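PDB 4IED: class D beta-lactamase from Fusobacterium nucleatum subsp. polymorphum, which probably hydrolyses the amide bond of beta-lactam antibiotics, giving substituted beta-amino acids and so conferring resistance on the bacterium. Local coordinates for residues G67-I72 / L173-Q178; Y101-K104 / A110-K113. All blocks are in the same frame, centred on the assembly; numbering follows the deposited sequence. Where two conformers were deposited one is given.

Interaction 1: G67-I72 / L173-Q178; sequences GLENGI and LENQEQ
The side-chain amide of Asn-175 offers one face to Leu-68 and its nitrogen edge to Glu-69. Leu-68 CB stands almost straight above that face, 3.6 Å from Asn-175 CG. A second flat group, the Gln-178 amide, has Leu-68 CD1 over its face; the same methyl lies 3.7 Å from Asn-175 O. Leu-68 CD2 is 3.6 Å from Gln-178 OE1. At the edge of the asparagine, the two N-H groups of ND2 diverge within the amide plane. One N-H of Asn-175 ND2 reaches Glu-69 OE1 at 2.9 Å, nearly straight (168°). The other goes to a water 3.0 Å from Asn-175 ND2. That water donates in turn to Leu-68 O at 3.1 Å. Carboxylate and amide are nearly perpendicular, 83° between planes, and the donor meets OE1 from above the carboxylate plane. Glu-69 starts out beside the contact; the bend at chi2 (75°) turns its end back to Asn-175. The same OE1 accepts Lys-172 N, just ahead of helix 173-182, which gives it two grips on that helix start.

The segments pair the last turn of helix 62-69 with the first turns of helix 173-182, in the helical part of the class D beta-lactamase fold. Helix 62-69 begins just after Lys-60, the lysine found carboxylated in this enzyme. It ends in a Schellman motif, where Gly-71 takes positive phi and Gly-71 N and Ile-72 N bond back to the carbonyls of Leu-68 and Gly-67.

The Gln-178 amide is held at both ends. Gln-178 NE2 donates to Glu-174 O at 3.2 Å, approaching the carbonyl plane from the opposite face to Gln-178 N, and Gln-178 OE1 accepts Val-76 N from the loop after helix 62-69.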
loop_
_atom_site.group_PDB
_atom_site.type_symbol
_atom_site.label_atom_id
_atom_site.label_comp_id
_atom_site.label_asym_id
_atom_site.label_seq_id
_atom_site.Cartn_x
_atom_site.Cartn_y
_atom_site.Cartn_z
ATOM N N GLY A 67 7.224 4.702 11.930
ATOM C CA GLY A 67 8.643 4.810 12.244
ATOM C C GLY A 67 9.182 6.219 12.295
ATOM O O GLY A 67 9.928 6.547 13.178
ATOM N N LEU A 68 8.778 7.011 11.286
ATOM C CA LEU A 68 9.151 8.431 11.333
ATOM C C LEU A 68 8.579 9.122 12.526
ATOM O O LEU A 68 9.305 9.915 13.163
ATOM C CB LEU A 68 8.674 9.132 10.060
ATOM C CG LEU A 68 9.356 8.676 8.738
ATOM C CD1 LEU A 68 8.520 9.224 7.591
ATOM C CD2 LEU A 68 10.838 9.099 8.722
ATOM N N GLU A 69 7.304 8.842 12.846
ATOM C CA GLU A 69 6.657 9.596 13.944
ATOM C C GLU A 69 7.369 9.338 15.282
ATOM O O GLU A 69 7.472 10.220 16.152
ATOM C CB GLU A 69 5.162 9.217 14.002
ATOM C CG GLU A 69 4.321 10.202 14.773
ATOM C CD GLU A 69 4.013 11.541 14.066
ATOM O OE1 GLU A 69 4.433 11.774 12.969
ATOM O OE2 GLU A 69 3.394 12.330 14.791
ATOM N N ASN A 70 7.904 8.106 15.431
ATOM C CA ASN A 70 8.637 7.720 16.597
ATOM C C ASN A 70 10.133 8.021 16.569
ATOM O O ASN A 70 10.897 7.615 17.461
ATOM C CB ASN A 70 8.399 6.244 16.928
ATOM C CG ASN A 70 6.989 6.001 17.437
ATOM O OD1 ASN A 70 6.110 5.497 16.687
ATOM N ND2 ASN A 70 6.784 6.289 18.608
ATOM N N GLY A 71 10.580 8.672 15.522
ATOM C CA GLY A 71 11.998 8.980 15.474
ATOM C C GLY A 71 12.964 7.783 15.338
ATOM O O GLY A 71 14.135 7.893 15.716
ATOM N N ILE A 72 12.474 6.672 14.748
ATOM C CA ILE A 72 13.362 5.505 14.632
ATOM C C ILE A 72 14.502 5.836 13.662
ATOM O O ILE A 72 15.620 5.365 13.833
ATOM C CB ILE A 72 12.580 4.275 14.159
ATOM C CG1 ILE A 72 11.401 3.942 15.110
ATOM C CG2 ILE A 72 13.537 3.124 14.017
ATOM C CD1 ILE A 72 11.766 3.695 16.547
ATOM N N LEU A 173 3.281 16.796 9.688
ATOM C CA LEU A 173 3.250 17.101 8.292
ATOM C C LEU A 173 4.510 16.648 7.520
ATOM O O LEU A 173 4.381 16.101 6.425
ATOM C CB LEU A 173 3.052 18.614 8.127
ATOM C CG LEU A 173 1.670 19.179 8.086
ATOM C CD1 LEU A 173 0.414 18.321 8.144
ATOM C CD2 LEU A 173 1.649 20.722 8.346
ATOM N N GLU A 174 5.667 16.785 8.086
ATOM C CA GLU A 174 6.883 16.487 7.342
ATOM C C GLU A 174 7.020 14.980 7.253
ATOM O O GLU A 174 7.652 14.567 6.374
ATOM C CB GLU A 174 8.194 17.139 7.854
ATOM C CG GLU A 174 8.008 18.227 8.812
ATOM C CD GLU A 174 8.143 17.522 10.137
ATOM O OE1 GLU A 174 8.490 18.172 11.166
ATOM O OE2 GLU A 174 8.009 16.296 9.958
ATOM N N ASN A 175 6.420 14.207 8.146
ATOM C CA ASN A 175 6.494 12.774 8.028
ATOM C C ASN A 175 5.531 12.272 6.965
ATOM O O ASN A 175 5.898 11.398 6.154
ATOM C CB ASN A 175 6.183 12.135 9.374
ATOM C CG ASN A 175 7.263 12.464 10.424
ATOM O OD1 ASN A 175 8.354 12.733 9.996
ATOM N ND2 ASN A 175 6.985 12.382 11.736
ATOM N N GLN A 176 4.312 12.850 6.903
ATOM C CA GLN A 176 3.414 12.516 5.817
ATOM C C GLN A 176 4.026 12.881 4.482
ATOM O O GLN A 176 3.940 12.127 3.505
ATOM C CB GLN A 176 2.019 13.122 6.009
ATOM C CG GLN A 176 1.352 12.650 7.269
ATOM C CD GLN A 176 0.025 13.303 7.524
ATOM O OE1 GLN A 176 -0.082 14.276 8.400
ATOM N NE2 GLN A 176 -0.971 12.898 6.824
ATOM N N GLU A 177 4.682 14.019 4.422
ATOM C CA GLU A 177 5.325 14.479 3.149
ATOM C C GLU A 177 6.387 13.445 2.643
ATOM O O GLU A 177 6.505 13.172 1.472
ATOM C CB GLU A 177 5.968 15.876 3.309
ATOM C CG GLU A 177 6.205 16.599 1.992
ATOM C CD GLU A 177 4.816 16.812 1.260
ATOM O OE1 GLU A 177 3.751 17.048 1.932
ATOM O OE2 GLU A 177 4.866 16.902 0.060
ATOM N N GLN A 178 7.190 12.961 3.575
ATOM C CA GLN A 178 8.198 11.988 3.291
ATOM C C GLN A 178 7.608 10.726 2.740
ATOM O O GLN A 178 8.079 10.168 1.720
ATOM C CB GLN A 178 9.037 11.699 4.503
ATOM C CG GLN A 178 10.051 12.735 4.850
ATOM C CD GLN A 178 10.731 12.362 6.094
ATOM O OE1 GLN A 178 11.569 11.469 6.171
ATOM N NE2 GLN A 178 10.299 12.979 7.162
HETATM O O HOH W 1 8.894 12.859 13.965
#

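Interaction 2: Y101-K104 / A110-K113; sequences YAIK and AYKK
Apolar packing between Ala-102 and the pair Ala-110 and Tyr-111 brings the two helices together. The methyls of the alanines point at each other, with Ala-102 CB 3.8 Å from Ala-110 CB. Small side chains on both sides permit a close backbone approach, the CA atoms of Ala-102 and Ala-110 being 6.5 Å apart. Ala-102 CB also touches the tyrosine ring, 3.6 Å from Tyr-111 CE1. It comes in obliquely to the ring, against the carbon next to the one that carries the hydroxyl.

Backbone-to-ring contact is a second kind. The edge of the Tyr-111 ring is turned to the chain at Ala-102 and Ile-103: Ala-102 C lies in the ring plane, and Ile-103 N, near that plane, is 3.8 Å from Tyr-111 CE1. The segments belong to helices 99-105 and 108-130, and the contact packs these two consecutive helices across a two-residue link. Ser-Gln-Val, spanning the link and the start of the second helix, matches the Ser-X-Val motif of class D active sites; Gln-107, within it, touches Ala-102.

The third kind is the phenol oxygen against an aliphatic branch point. Tyr-111 OH sits 3.4 Å from Ile-103 CB, while CG1 of that isoleucine is 4.1 Å from the same oxygen. The backbone sets CB against the hydroxyl; chi1 (-164°, CG1 anti to the backbone N) governs only the branches beyond it, and it lays CG1 and CD1 alongside the same oxygen, obliquely to the tyrosine. The polar need of the oxygen is met by a hydrogen bond with Thr-64 OG1. Ile-103 packs on Thr-64 too, and Tyr-111 on Asn-63, which brings helix 62-69 against both helices of the pair.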
loop_
_atom_site.group_PDB
_atom_site.type_symbol
_atom_site.label_atom_id
_atom_site.label_comp_id
_atom_site.label_asym_id
_atom_site.label_seq_id
_atom_site.Cartn_x
_atom_site.Cartn_y
_atom_site.Cartn_z
ATOM N N TYR A 101 14.842 3.743 -0.234
ATOM C CA TYR A 101 15.182 2.632 -1.095
ATOM C C TYR A 101 14.421 1.424 -0.692
ATOM O O TYR A 101 13.900 0.667 -1.552
ATOM C CB TYR A 101 16.669 2.377 -0.953
ATOM C CG TYR A 101 17.102 1.181 -1.805
ATOM C CD1 TYR A 101 17.345 1.298 -3.136
ATOM C CD2 TYR A 101 17.294 -0.050 -1.216
ATOM C CE1 TYR A 101 17.686 0.192 -3.932
ATOM C CE2 TYR A 101 17.647 -1.172 -2.000
ATOM C CZ TYR A 101 17.829 -1.010 -3.326
ATOM O OH TYR A 101 18.208 -2.019 -4.186
ATOM N N ALA A 102 14.337 1.206 0.607
ATOM C CA ALA A 102 13.698 -0.029 1.105
ATOM C C ALA A 102 12.235 -0.160 0.625
ATOM O O ALA A 102 11.759 -1.226 0.195
ATOM C CB ALA A 102 13.763 -0.115 2.563
ATOM N N ILE A 103 11.480 0.931 0.626
ATOM C CA ILE A 103 10.073 0.843 0.183
ATOM C C ILE A 103 9.979 0.606 -1.320
ATOM O O ILE A 103 9.119 -0.153 -1.777
ATOM C CB ILE A 103 9.203 2.000 0.688
ATOM C CG1 ILE A 103 7.711 1.681 0.556
ATOM C CG2 ILE A 103 9.522 3.300 -0.135
ATOM C CD1 ILE A 103 6.774 2.666 1.264
ATOM N N LYS A 104 10.907 1.204 -2.095
ATOM C CA LYS A 104 10.837 1.134 -3.492
ATOM C C LYS A 104 11.062 -0.290 -4.017
ATOM O O LYS A 104 10.468 -0.715 -5.024
ATOM C CB LYS A 104 11.901 2.050 -4.104
ATOM C CG LYS A 104 11.501 3.516 -4.045
ATOM C CD LYS A 104 12.678 4.405 -4.425
ATOM C CE LYS A 104 12.379 5.900 -4.412
ATOM N NZ LYS A 104 11.578 6.347 -5.567
ATOM N N ALA A 110 14.450 -4.917 5.940
ATOM C CA ALA A 110 14.594 -3.557 6.469
ATOM C C ALA A 110 13.319 -3.198 7.252
ATOM O O ALA A 110 13.432 -2.611 8.290
ATOM C CB ALA A 110 14.799 -2.589 5.317
ATOM N N TYR A 111 12.136 -3.576 6.746
ATOM C CA TYR A 111 10.916 -3.267 7.411
ATOM C C TYR A 111 10.646 -4.201 8.610
ATOM O O TYR A 111 10.014 -3.774 9.600
ATOM C CB TYR A 111 9.740 -3.198 6.436
ATOM C CG TYR A 111 9.683 -1.843 5.774
ATOM C CD1 TYR A 111 10.386 -1.610 4.564
ATOM C CD2 TYR A 111 8.966 -0.822 6.357
ATOM C CE1 TYR A 111 10.451 -0.331 4.077
ATOM C CE2 TYR A 111 9.007 0.447 5.805
ATOM C CZ TYR A 111 9.711 0.649 4.639
ATOM O OH TYR A 111 9.757 1.935 4.085
ATOM N N LYS A 112 11.204 -5.398 8.581
ATOM C CA LYS A 112 11.128 -6.260 9.802
ATOM C C LYS A 112 12.011 -5.568 10.902
ATOM O O LYS A 112 11.615 -5.505 12.062
ATOM C CB LYS A 112 11.586 -7.639 9.484
ATOM C CG LYS A 112 10.608 -8.402 8.688
ATOM C CD LYS A 112 11.046 -9.857 8.497
ATOM C CE LYS A 112 9.968 -10.715 7.892
ATOM N NZ LYS A 112 10.310 -12.128 7.761
ATOM N N LYS A 113 13.206 -5.110 10.563
ATOM C CA LYS A 113 14.018 -4.369 11.518
ATOM C C LYS A 113 13.291 -3.157 12.070
ATOM O O LYS A 113 13.288 -2.915 13.298
ATOM C CB LYS A 113 15.308 -3.920 10.822
ATOM C CG LYS A 113 16.266 -3.106 11.685
ATOM C CD LYS A 113 17.523 -2.794 10.910
ATOM C CE LYS A 113 18.504 -2.052 11.725
ATOM N NZ LYS A 113 18.783 -2.743 13.026
#

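How the interactions relate
Helix 62-69 ties the two sites together: its last turn makes interaction 1, while Asn-63 and Thr-64 near its start flank interaction 2. The centres are about 15 Å apart, and the contacts do not touch. Interaction 2, fully buried and about 13 Å from the chain centre, joins neighbours in sequence through methyls and a ring edge. Interaction 1, about 17 Å from that centre and only partly buried, brings together segments 101 residues apart and relies on amides, a carboxylate and a bridging water around one leucine. Along the chain, the local helix pair of interaction 2 is nested within the long loop that interaction 1 closes.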